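Local coordinates for protein putative Glycosidase (Bacteroides thetaiotaomicron, PDB 3R67) that is a putative glycosidase of undetermined function, probably built on a five-bladed beta-propeller as in related glycosidase families, at residues 137-141 and 142-146; 108-111 and 112-115; 193-197 and 198-202; 235-238 and 239-242. All blocks are in the same frame, centred on the assembly; numbering follows the deposited sequence.

Contact 1. Residues 137-141 and 142-146; sequences TQWNR and KQARL
Asn140 closes the tight end of a beta hairpin by reaching over to Lys142 and Gln143. The hairpin joins the two inner strands, 132-139 and 144-151, of a four-stranded antiparallel sheet, one blade of what is probably a five-bladed propeller. From CB, which packs on the carbonyls of Leu113 and Trp115 at the end of helix 111-114, the Asn140 side chain starts between its own backbone N and carbonyl carbon (chi1 62°), which turns the amide inward against the backbone of Lys142 and Gln143. OD1 is gripped twice. Gln143 N gives it an almost straight bond of 2.8 Å (173° at the hydrogen) in the carbonyl plane, while Lys142 N, 3.0 Å from Asn140 OD1, comes from above that plane. ND2 donates to the carbonyl of Glu112 and to a water 3.3 Å away, and lies near the plane of the Arg145 guanidinium, at its edge. Arg145 in turn is held by Phe173 O and Asp174. Farther along, Gln138 and Arg145 form a hydrogen-bonded antiparallel pair, Gln138 N to Arg145 O at 2.8 Å and Arg145 N to Gln138 O at 3.1 Å. On the other sheet face, Trp139 CE3 packs 4.0 Å from Ala144 CB, with Lys142 N over one face of the indole. Gln138 NE2 donates to Gln110 and Glu114, whereas Gln138 OE1, 3.9 Å from Arg145 CB, is buried without a polar partner in the model.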
loop_
_atom_site.group_PDB
_atom_site.type_symbol
_atom_site.label_atom_id
_atom_site.label_comp_id
_atom_site.label_asym_id
_atom_site.label_seq_id
_atom_site.Cartn_x
_atom_site.Cartn_y
_atom_site.Cartn_z
ATOM N N THR A 137 6.001 2.509 5.851
ATOM C CA THR A 137 5.955 2.760 7.291
ATOM C C THR A 137 7.241 2.348 7.965
ATOM O O THR A 137 7.693 1.214 7.792
ATOM C CB THR A 137 4.791 1.989 7.936
ATOM O OG1 THR A 137 3.601 2.178 7.200
ATOM C CG2 THR A 137 4.585 2.339 9.400
ATOM N N GLN A 138 7.784 3.253 8.762
ATOM C CA GLN A 138 8.916 3.060 9.674
ATOM C C GLN A 138 8.361 2.610 10.997
ATOM O O GLN A 138 7.478 3.301 11.510
ATOM C CB GLN A 138 9.743 4.346 9.820
ATOM C CG GLN A 138 10.436 4.777 8.550
ATOM C CD GLN A 138 11.205 6.060 8.747
ATOM O OE1 GLN A 138 10.703 7.051 9.301
ATOM N NE2 GLN A 138 12.406 6.105 8.197
ATOM N N TRP A 139 8.812 1.459 11.548
ATOM C CA TRP A 139 8.232 0.974 12.805
ATOM C C TRP A 139 9.352 0.615 13.789
ATOM O O TRP A 139 10.152 -0.275 13.534
ATOM C CB TRP A 139 7.304 -0.222 12.519
ATOM C CG TRP A 139 6.623 -0.855 13.702
ATOM C CD1 TRP A 139 6.598 -2.181 14.006
ATOM C CD2 TRP A 139 5.865 -0.195 14.728
ATOM N NE1 TRP A 139 5.820 -2.399 15.120
ATOM C CE2 TRP A 139 5.353 -1.199 15.580
ATOM C CE3 TRP A 139 5.496 1.142 14.964
ATOM C CZ2 TRP A 139 4.525 -0.906 16.674
ATOM C CZ3 TRP A 139 4.679 1.428 16.039
ATOM C CH2 TRP A 139 4.206 0.413 16.883
ATOM N N ASN A 140 9.424 1.362 14.901
ATOM C CA ASN A 140 10.446 1.150 15.938
ATOM C C ASN A 140 9.792 0.637 17.239
ATOM O O ASN A 140 10.430 0.645 18.294
ATOM C CB ASN A 140 11.246 2.448 16.193
ATOM C CG ASN A 140 10.445 3.620 16.705
ATOM O OD1 ASN A 140 9.230 3.548 16.903
ATOM N ND2 ASN A 140 11.109 4.743 16.936
ATOM N N ARG A 141 8.512 0.210 17.140
ATOM C CA ARG A 141 7.612 -0.331 18.176
ATOM C C ARG A 141 7.149 0.791 19.151
ATOM O O ARG A 141 6.380 0.514 20.083
ATOM C CB ARG A 141 8.223 -1.506 18.961
ATOM C CG ARG A 141 8.573 -2.659 18.054
ATOM C CD ARG A 141 8.989 -3.915 18.763
ATOM N NE ARG A 141 9.406 -4.880 17.743
ATOM C CZ ARG A 141 10.198 -5.924 17.949
ATOM N NH1 ARG A 141 10.729 -6.139 19.149
ATOM N NH2 ARG A 141 10.533 -6.719 16.938
ATOM N N LYS A 142 7.555 2.053 18.883
ATOM C CA LYS A 142 7.172 3.231 19.656
ATOM C C LYS A 142 6.250 4.101 18.798
ATOM O O LYS A 142 5.145 4.447 19.223
ATOM C CB LYS A 142 8.404 4.005 20.153
ATOM C CG LYS A 142 9.176 3.244 21.231
ATOM C CD LYS A 142 10.509 3.883 21.592
ATOM C CE LYS A 142 11.053 3.411 22.936
ATOM N NZ LYS A 142 11.339 1.949 23.015
ATOM N N GLN A 143 6.667 4.398 17.572
ATOM C CA GLN A 143 5.842 5.195 16.684
ATOM C C GLN A 143 5.978 4.742 15.220
ATOM O O GLN A 143 7.061 4.372 14.772
ATOM C CB GLN A 143 6.202 6.673 16.807
ATOM C CG GLN A 143 5.207 7.592 16.121
ATOM C CD GLN A 143 5.808 8.901 15.951
ATOM O OE1 GLN A 143 5.895 9.373 14.824
ATOM N NE2 GLN A 143 6.275 9.502 17.050
ATOM N N ALA A 144 4.848 4.780 14.490
ATOM C CA ALA A 144 4.736 4.493 13.062
ATOM C C ALA A 144 4.817 5.795 12.302
ATOM O O ALA A 144 4.061 6.717 12.589
ATOM C CB ALA A 144 3.427 3.746 12.750
ATOM N N ARG A 145 5.742 5.893 11.365
ATOM C CA ARG A 145 5.919 7.098 10.554
ATOM C C ARG A 145 5.957 6.759 9.065
ATOM O O ARG A 145 6.670 5.841 8.659
ATOM C CB ARG A 145 7.219 7.851 10.939
ATOM C CG ARG A 145 7.282 8.421 12.342
ATOM C CD ARG A 145 8.646 9.036 12.630
ATOM N NE ARG A 145 8.688 9.712 13.928
ATOM C CZ ARG A 145 9.032 9.130 15.078
ATOM N NH1 ARG A 145 9.365 7.839 15.108
ATOM N NH2 ARG A 145 9.033 9.830 16.206
ATOM N N LEU A 146 5.206 7.517 8.259
ATOM C CA LEU A 146 5.234 7.427 6.801
ATOM C C LEU A 146 6.546 8.038 6.296
ATOM O O LEU A 146 6.804 9.211 6.554
ATOM C CB LEU A 146 3.997 8.141 6.203
ATOM C CG LEU A 146 3.872 8.232 4.690
ATOM C CD1 LEU A 146 3.729 6.841 4.063
ATOM C CD2 LEU A 146 2.688 9.133 4.323
HETATM O O HOH W 1 9.739 7.347 18.423
#

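Contact 2. Residues 108-111 and 112-115; sequences DNQK and ELEW
Gln110 O receives Leu113 N at 3.0 Å, the donor standing well above the carbonyl plane, and also a weaker bond from Glu114 N. One residue on, Lys111 O takes Trp115 N at 3.0 Å, and there the chain leaves the helical conformation. The side chain of Glu114 folds back over the start of this single turn: CG sits 3.5 Å from Gln110 O, and OE2 comes equally close, 3.5 Å, to Gln110 CB. With CG anti to the carbonyl carbon (chi1 -65°) and the rest extended, the carboxylate lies obliquely across the Gln110 side chain at its CB.

These bonds make up the short helix 111-114, which leans on one blade of the probable five-bladed propeller, with Gln110 as N-cap. The entry is prepared by a type I turn from Asp108 to Lys111, inside which Asp108 OD1 accepts Gln110 N at 3.0 Å, an Asx turn in which the donor meets the carboxylate from above its plane. A water 3.0 Å from Glu112 N accepts that N-H and donates to Asn109 O, joining the first turn of the helix to the preceding loop.

Asp108 OD1 and Glu114 OE1 lie 4.4 Å apart, with a second water close to both. Lys159 NZ forms salt bridges to each of these acids, which probably offsets their mutual repulsion. Tyr136 OH bonds Glu114 OE2, while Lys111 NZ pairs with Asp107. The indole of Trp115 turns away to meet Met39, Arg40 and Pro105.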
loop_
_atom_site.group_PDB
_atom_site.type_symbol
_atom_site.label_atom_id
_atom_site.label_comp_id
_atom_site.label_asym_id
_atom_site.label_seq_id
_atom_site.Cartn_x
_atom_site.Cartn_y
_atom_site.Cartn_z
ATOM N N ASP A 108 22.027 2.979 9.224
ATOM C CA ASP A 108 21.897 4.184 8.408
ATOM C C ASP A 108 21.262 5.306 9.227
ATOM O O ASP A 108 21.000 5.123 10.423
ATOM C CB ASP A 108 21.051 3.865 7.138
ATOM C CG ASP A 108 19.672 3.232 7.360
ATOM O OD1 ASP A 108 19.015 3.573 8.366
ATOM O OD2 ASP A 108 19.225 2.457 6.483
ATOM N N ASN A 109 20.972 6.451 8.560
ATOM C CA ASN A 109 20.374 7.669 9.131
ATOM C C ASN A 109 18.926 7.444 9.652
ATOM O O ASN A 109 18.350 8.364 10.250
ATOM C CB ASN A 109 20.354 8.804 8.055
ATOM C CG ASN A 109 19.584 8.538 6.752
ATOM O OD1 ASN A 109 19.494 7.413 6.228
ATOM N ND2 ASN A 109 19.103 9.606 6.132
ATOM N N GLN A 110 18.343 6.250 9.442
ATOM C CA GLN A 110 16.950 5.973 9.811
ATOM C C GLN A 110 16.815 4.914 10.911
ATOM O O GLN A 110 15.688 4.535 11.220
ATOM C CB GLN A 110 16.163 5.484 8.570
ATOM C CG GLN A 110 16.183 6.452 7.383
ATOM C CD GLN A 110 15.672 7.818 7.765
ATOM O OE1 GLN A 110 14.677 7.967 8.470
ATOM N NE2 GLN A 110 16.339 8.845 7.297
ATOM N N LYS A 111 17.935 4.457 11.511
ATOM C CA LYS A 111 17.982 3.370 12.507
ATOM C C LYS A 111 17.086 3.631 13.748
ATOM O O LYS A 111 16.451 2.685 14.214
ATOM C CB LYS A 111 19.426 3.083 12.991
ATOM C CG LYS A 111 20.191 4.232 13.658
ATOM C CD LYS A 111 21.691 3.950 13.859
ATOM C CE LYS A 111 22.043 2.899 14.881
ATOM N NZ LYS A 111 23.523 2.787 15.040
ATOM N N GLU A 112 16.993 4.873 14.242
ATOM C CA GLU A 112 16.153 5.153 15.416
ATOM C C GLU A 112 14.649 5.022 15.108
ATOM O O GLU A 112 13.855 4.746 16.014
ATOM C CB GLU A 112 16.425 6.553 15.975
ATOM C CG GLU A 112 17.797 6.676 16.635
ATOM C CD GLU A 112 18.040 5.791 17.846
ATOM O OE1 GLU A 112 17.378 6.015 18.887
ATOM O OE2 GLU A 112 18.938 4.917 17.776
ATOM N N LEU A 113 14.276 5.190 13.841
ATOM C CA LEU A 113 12.892 5.178 13.427
ATOM C C LEU A 113 12.467 3.813 12.905
ATOM O O LEU A 113 11.280 3.519 12.954
ATOM C CB LEU A 113 12.693 6.249 12.334
ATOM C CG LEU A 113 13.193 7.655 12.677
ATOM C CD1 LEU A 113 12.954 8.616 11.534
ATOM C CD2 LEU A 113 12.568 8.195 13.966
ATOM N N GLU A 114 13.418 2.970 12.447
ATOM C CA GLU A 114 13.109 1.677 11.821
ATOM C C GLU A 114 13.512 0.448 12.668
ATOM O O GLU A 114 13.090 -0.661 12.337
ATOM C CB GLU A 114 13.819 1.578 10.462
ATOM C CG GLU A 114 13.303 2.605 9.467
ATOM C CD GLU A 114 13.968 2.677 8.105
ATOM O OE1 GLU A 114 14.930 1.922 7.861
ATOM O OE2 GLU A 114 13.534 3.508 7.278
ATOM N N TRP A 115 14.269 0.617 13.739
ATOM C CA TRP A 115 14.653 -0.569 14.503
ATOM C C TRP A 115 13.798 -0.687 15.789
ATOM O O TRP A 115 13.615 0.314 16.486
ATOM C CB TRP A 115 16.165 -0.553 14.844
ATOM C CG TRP A 115 16.657 -1.881 15.337
ATOM C CD1 TRP A 115 16.989 -2.203 16.622
ATOM C CD2 TRP A 115 16.656 -3.122 14.598
ATOM N NE1 TRP A 115 17.262 -3.550 16.718
ATOM C CE2 TRP A 115 17.018 -4.147 15.501
ATOM C CE3 TRP A 115 16.315 -3.473 13.288
ATOM C CZ2 TRP A 115 17.121 -5.491 15.106
ATOM C CZ3 TRP A 115 16.401 -4.796 12.908
ATOM C CH2 TRP A 115 16.802 -5.788 13.802
HETATM O O HOH W 2 17.183 1.791 9.269
HETATM O O HOH W 3 18.278 7.423 13.397
#

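Contact 3. Residues 193-197 and 198-202; sequences IAKID and GKYWM
In the beta hairpin of strands 190-196 and 199-204, the ring of Tyr200 has Lys195 CG over one face and Ala194 O at its edge, while Ile193 CG2 comes in obliquely, 3.6 Å from Tyr200 CD1. Lys195 reaches the ring because its CG is anti to the backbone N (chi1 -153°) and the chain runs on extended, bringing CD to 4.0 Å from Tyr200 CZ. At the edge of the Trp201 indole, Ile196 O lies in the ring plane and accepts NE1 at 2.8 Å in a nearly straight bond (174°). A type I' turn from Ile196 to Lys199 closes the hairpin. Asp197 and Gly198, its two central residues, both have positive phi, as such a turn requires; at Gly198 this favours glycine. Ile196 N donates to Lys199 O at 2.9 Å, and Lys199 N returns a bond to Ile196 O at 3.0 Å. Beyond the hairpin, Trp201 packs on Val211 and Thr213 of the neighbouring strand and on Pro294. The Ile196 side chain crosses that of Trp201 at about a right angle, its CB 3.5 Å from Trp201 NE1. The doubly bonded Ile196 O receives Trp201 NE1 and Lys199 N from opposite faces of its carbonyl plane.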
loop_
_atom_site.group_PDB
_atom_site.type_symbol
_atom_site.label_atom_id
_atom_site.label_comp_id
_atom_site.label_asym_id
_atom_site.label_seq_id
_atom_site.Cartn_x
_atom_site.Cartn_y
_atom_site.Cartn_z
ATOM N N ILE A 193 3.621 9.335 -12.122
ATOM C CA ILE A 193 3.210 10.292 -11.093
ATOM C C ILE A 193 2.707 11.566 -11.801
ATOM O O ILE A 193 3.401 12.112 -12.661
ATOM C CB ILE A 193 4.370 10.560 -10.091
ATOM C CG1 ILE A 193 4.650 9.266 -9.263
ATOM C CG2 ILE A 193 4.045 11.766 -9.178
ATOM C CD1 ILE A 193 5.903 9.299 -8.281
ATOM N N ALA A 194 1.467 11.985 -11.467
ATOM C CA ALA A 194 0.800 13.148 -12.068
ATOM C C ALA A 194 1.064 14.448 -11.286
ATOM O O ALA A 194 1.094 14.454 -10.055
ATOM C CB ALA A 194 -0.701 12.906 -12.140
ATOM N N LYS A 195 1.178 15.549 -12.017
ATOM C CA LYS A 195 1.360 16.882 -11.477
ATOM C C LYS A 195 0.094 17.669 -11.768
ATOM O O LYS A 195 -0.315 17.752 -12.927
ATOM C CB LYS A 195 2.620 17.522 -12.080
ATOM C CG LYS A 195 3.290 18.565 -11.201
ATOM C CD LYS A 195 4.713 18.806 -11.680
ATOM C CE LYS A 195 5.500 19.671 -10.736
ATOM N NZ LYS A 195 6.923 19.777 -11.153
ATOM N N ILE A 196 -0.588 18.135 -10.714
ATOM C CA ILE A 196 -1.835 18.917 -10.778
ATOM C C ILE A 196 -1.578 20.244 -10.079
ATOM O O ILE A 196 -1.086 20.241 -8.940
ATOM C CB ILE A 196 -3.041 18.132 -10.155
ATOM C CG1 ILE A 196 -3.257 16.769 -10.858
ATOM C CG2 ILE A 196 -4.334 18.972 -10.142
ATOM C CD1 ILE A 196 -4.219 15.797 -10.134
ATOM N N ASP A 197 -1.876 21.371 -10.766
ATOM C CA ASP A 197 -1.709 22.749 -10.276
ATOM C C ASP A 197 -0.241 22.975 -9.788
ATOM O O ASP A 197 -0.034 23.590 -8.739
ATOM C CB ASP A 197 -2.737 23.034 -9.141
ATOM C CG ASP A 197 -3.160 24.486 -8.917
ATOM O OD1 ASP A 197 -2.567 25.394 -9.559
ATOM O OD2 ASP A 197 -4.117 24.709 -8.137
ATOM N N GLY A 198 0.731 22.450 -10.541
ATOM C CA GLY A 198 2.158 22.574 -10.246
ATOM C C GLY A 198 2.665 21.814 -9.031
ATOM O O GLY A 198 3.800 22.039 -8.602
ATOM N N LYS A 199 1.845 20.910 -8.466
ATOM C CA LYS A 199 2.163 20.093 -7.290
ATOM C C LYS A 199 1.947 18.602 -7.523
ATOM O O LYS A 199 1.203 18.198 -8.425
ATOM C CB LYS A 199 1.258 20.509 -6.100
ATOM C CG LYS A 199 1.388 21.922 -5.576
ATOM C CD LYS A 199 0.248 22.158 -4.574
ATOM C CE LYS A 199 0.194 23.543 -3.977
ATOM N NZ LYS A 199 -0.095 24.590 -4.994
ATOM N N TYR A 200 2.551 17.788 -6.656
ATOM C CA TYR A 200 2.340 16.358 -6.548
ATOM C C TYR A 200 1.333 16.162 -5.442
ATOM O O TYR A 200 1.281 16.986 -4.525
ATOM C CB TYR A 200 3.645 15.608 -6.315
ATOM C CG TYR A 200 4.654 15.814 -7.414
ATOM C CD1 TYR A 200 4.459 15.262 -8.677
ATOM C CD2 TYR A 200 5.853 16.479 -7.171
ATOM C CE1 TYR A 200 5.405 15.411 -9.685
ATOM C CE2 TYR A 200 6.806 16.636 -8.174
ATOM C CZ TYR A 200 6.574 16.100 -9.432
ATOM O OH TYR A 200 7.501 16.236 -10.433
ATOM N N TRP A 201 0.494 15.130 -5.540
ATOM C CA TRP A 201 -0.597 14.905 -4.587
ATOM C C TRP A 201 -0.626 13.489 -4.056
ATOM O O TRP A 201 -0.299 12.546 -4.785
ATOM C CB TRP A 201 -1.939 15.191 -5.296
ATOM C CG TRP A 201 -2.112 16.620 -5.736
ATOM C CD1 TRP A 201 -1.541 17.218 -6.822
ATOM C CD2 TRP A 201 -2.937 17.613 -5.120
ATOM N NE1 TRP A 201 -1.908 18.541 -6.881
ATOM C CE2 TRP A 201 -2.764 18.813 -5.849
ATOM C CE3 TRP A 201 -3.801 17.612 -4.008
ATOM C CZ2 TRP A 201 -3.437 19.995 -5.517
ATOM C CZ3 TRP A 201 -4.458 18.791 -3.671
ATOM C CH2 TRP A 201 -4.265 19.965 -4.415
HETATM N N MSE A 202 -1.065 13.327 -2.795
HETATM C CA MSE A 202 -1.256 11.984 -2.233
HETATM C C MSE A 202 -2.398 11.919 -1.238
HETATM O O MSE A 202 -2.623 12.851 -0.474
HETATM C CB MSE A 202 -0.002 11.434 -1.531
HETATM C CG MSE A 202 0.361 12.136 -0.223
HETATM SE SE MSE A 202 1.820 11.253 0.718
HETATM C CE MSE A 202 2.692 10.858 -0.693
HETATM O O HOH W 4 0.924 13.420 -7.716
#

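Contact 4. Residues 235-238 and 239-242; sequences TPRE and GKFD. With EDO (1,2-ethanediol), chain F.
Arg237 and Asp242 are joined by a salt bridge beside a type II beta turn, Arg237 to Lys240, in the long loop ahead of strand 245-255, Asp242 lying two residues past the turn's end. Its main bond runs from Arg237 NE to the syn lone pair of Asp242 OD1 at 3.0 Å, close to the guanidinium plane; NH2 adds weak bonds to both oxygens. A bend at chi3 (-69°) turns the guanidinium back onto the carboxylate, whose plane stands 81° from its own. Each partner is anchored further: Leu301 O and Asp302 hold Arg237, and Tyr263 and Arg300 bind Asp242 OD2. Among the backbone bonds, Lys240 N to Arg237 O (3.1 Å) closes the turn, with Gly239 at positive phi in its third position, and Arg237 N to Asp242 O (3.1 Å) spans its base. A water bridges Glu238 O and Lys240 NZ. Van der Waals contact comes from Lys240 CG, which lies 3.8 Å above one guanidinium face, toward its rim, while Phe241 CE1 approaches Arg237 NH2 to 3.5 Å at the guanidinium edge. A 1,2-ethanediol, probably from the crystallisation liquor, rests on Thr235: its O2 shares a hydrogen bond with Thr235 OG1 at 3.0 Å.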
loop_
_atom_site.group_PDB
_atom_site.type_symbol
_atom_site.label_atom_id
_atom_site.label_comp_id
_atom_site.label_asym_id
_atom_site.label_seq_id
_atom_site.Cartn_x
_atom_site.Cartn_y
_atom_site.Cartn_z
ATOM N N THR A 235 -13.759 9.556 5.855
ATOM C CA THR A 235 -13.765 9.096 7.240
ATOM C C THR A 235 -14.570 7.806 7.321
ATOM O O THR A 235 -15.462 7.604 6.491
ATOM C CB THR A 235 -14.310 10.180 8.226
ATOM O OG1 THR A 235 -15.634 10.539 7.858
ATOM C CG2 THR A 235 -13.438 11.430 8.291
ATOM N N PRO A 236 -14.314 6.933 8.325
ATOM C CA PRO A 236 -15.129 5.715 8.472
ATOM C C PRO A 236 -16.626 6.029 8.598
ATOM O O PRO A 236 -17.015 7.081 9.132
ATOM C CB PRO A 236 -14.590 5.095 9.763
ATOM C CG PRO A 236 -13.166 5.579 9.834
ATOM C CD PRO A 236 -13.282 7.004 9.383
ATOM N N ARG A 237 -17.462 5.129 8.068
ATOM C CA ARG A 237 -18.913 5.280 8.057
ATOM C C ARG A 237 -19.568 4.195 8.857
ATOM O O ARG A 237 -19.439 3.011 8.519
ATOM C CB ARG A 237 -19.464 5.251 6.629
ATOM C CG ARG A 237 -18.903 6.290 5.681
ATOM C CD ARG A 237 -19.364 6.015 4.264
ATOM N NE ARG A 237 -18.765 4.793 3.709
ATOM C CZ ARG A 237 -19.059 4.301 2.509
ATOM N NH1 ARG A 237 -19.950 4.906 1.736
ATOM N NH2 ARG A 237 -18.483 3.184 2.084
ATOM N N GLU A 238 -20.296 4.598 9.902
ATOM C CA GLU A 238 -21.050 3.703 10.777
ATOM C C GLU A 238 -22.023 2.860 9.948
ATOM O O GLU A 238 -22.644 3.389 9.021
ATOM C CB GLU A 238 -21.802 4.546 11.829
ATOM C CG GLU A 238 -22.457 3.733 12.930
ATOM C CD GLU A 238 -23.080 4.526 14.065
ATOM O OE1 GLU A 238 -23.478 5.695 13.849
ATOM O OE2 GLU A 238 -23.176 3.966 15.179
ATOM N N GLY A 239 -22.095 1.564 10.251
ATOM C CA GLY A 239 -22.977 0.622 9.566
ATOM C C GLY A 239 -22.518 0.183 8.186
ATOM O O GLY A 239 -23.247 -0.542 7.514
ATOM N N LYS A 240 -21.320 0.619 7.733
ATOM C CA LYS A 240 -20.706 0.239 6.449
ATOM C C LYS A 240 -19.477 -0.647 6.685
ATOM O O LYS A 240 -18.959 -0.700 7.812
ATOM C CB LYS A 240 -20.303 1.483 5.612
ATOM C CG LYS A 240 -21.425 2.440 5.175
ATOM C CD LYS A 240 -22.305 1.900 4.055
ATOM C CE LYS A 240 -23.230 2.949 3.501
ATOM N NZ LYS A 240 -24.284 3.350 4.466
ATOM N N PHE A 241 -18.978 -1.306 5.608
ATOM C CA PHE A 241 -17.791 -2.166 5.649
ATOM C C PHE A 241 -16.537 -1.387 6.095
ATOM O O PHE A 241 -15.610 -1.997 6.600
ATOM C CB PHE A 241 -17.535 -2.789 4.267
ATOM C CG PHE A 241 -17.005 -1.833 3.213
ATOM C CD1 PHE A 241 -17.861 -0.968 2.541
ATOM C CD2 PHE A 241 -15.649 -1.795 2.903
ATOM C CE1 PHE A 241 -17.373 -0.099 1.572
ATOM C CE2 PHE A 241 -15.151 -0.884 1.963
ATOM C CZ PHE A 241 -16.019 -0.064 1.283
ATOM N N ASP A 242 -16.481 -0.069 5.846
ATOM C CA ASP A 242 -15.346 0.787 6.211
ATOM C C ASP A 242 -15.709 1.612 7.472
ATOM O O ASP A 242 -15.430 2.806 7.546
ATOM C CB ASP A 242 -14.954 1.699 5.016
ATOM C CG ASP A 242 -16.023 2.652 4.485
ATOM O OD1 ASP A 242 -17.210 2.500 4.868
ATOM O OD2 ASP A 242 -15.678 3.527 3.661
HETATM C C1 EDO F . -16.312 11.332 4.228
HETATM O O1 EDO F . -16.978 10.351 5.052
HETATM C C2 EDO F . -16.427 12.772 4.733
HETATM O O2 EDO F . -15.780 12.944 6.008
HETATM O O HOH W 5 -24.795 2.835 7.347
#

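Overall arrangement
From the N terminus the contacts follow in series, none nesting or crossing: contact 2 winds the short helix 111-114 ahead of strand 118-126, contact 1 turns strand 132-139 into 144-151, contact 3 turns strand 190-196 into 199-204, and contact 4 closes a loop before strand 245-255. Contacts 1 and 2, with centres about 10 Å apart, dock helix to hairpin end. Contact 3 belongs to the following sheet and meets contact 1 where Leu146 CD2 packs on the selenium of Met202, joining neighbouring sheets. Contact 4 stands apart, its nearest atoms about 13 Å from contact 3 and about 25 Å from contact 2, and is tied instead to strands 258-266 and 297-300.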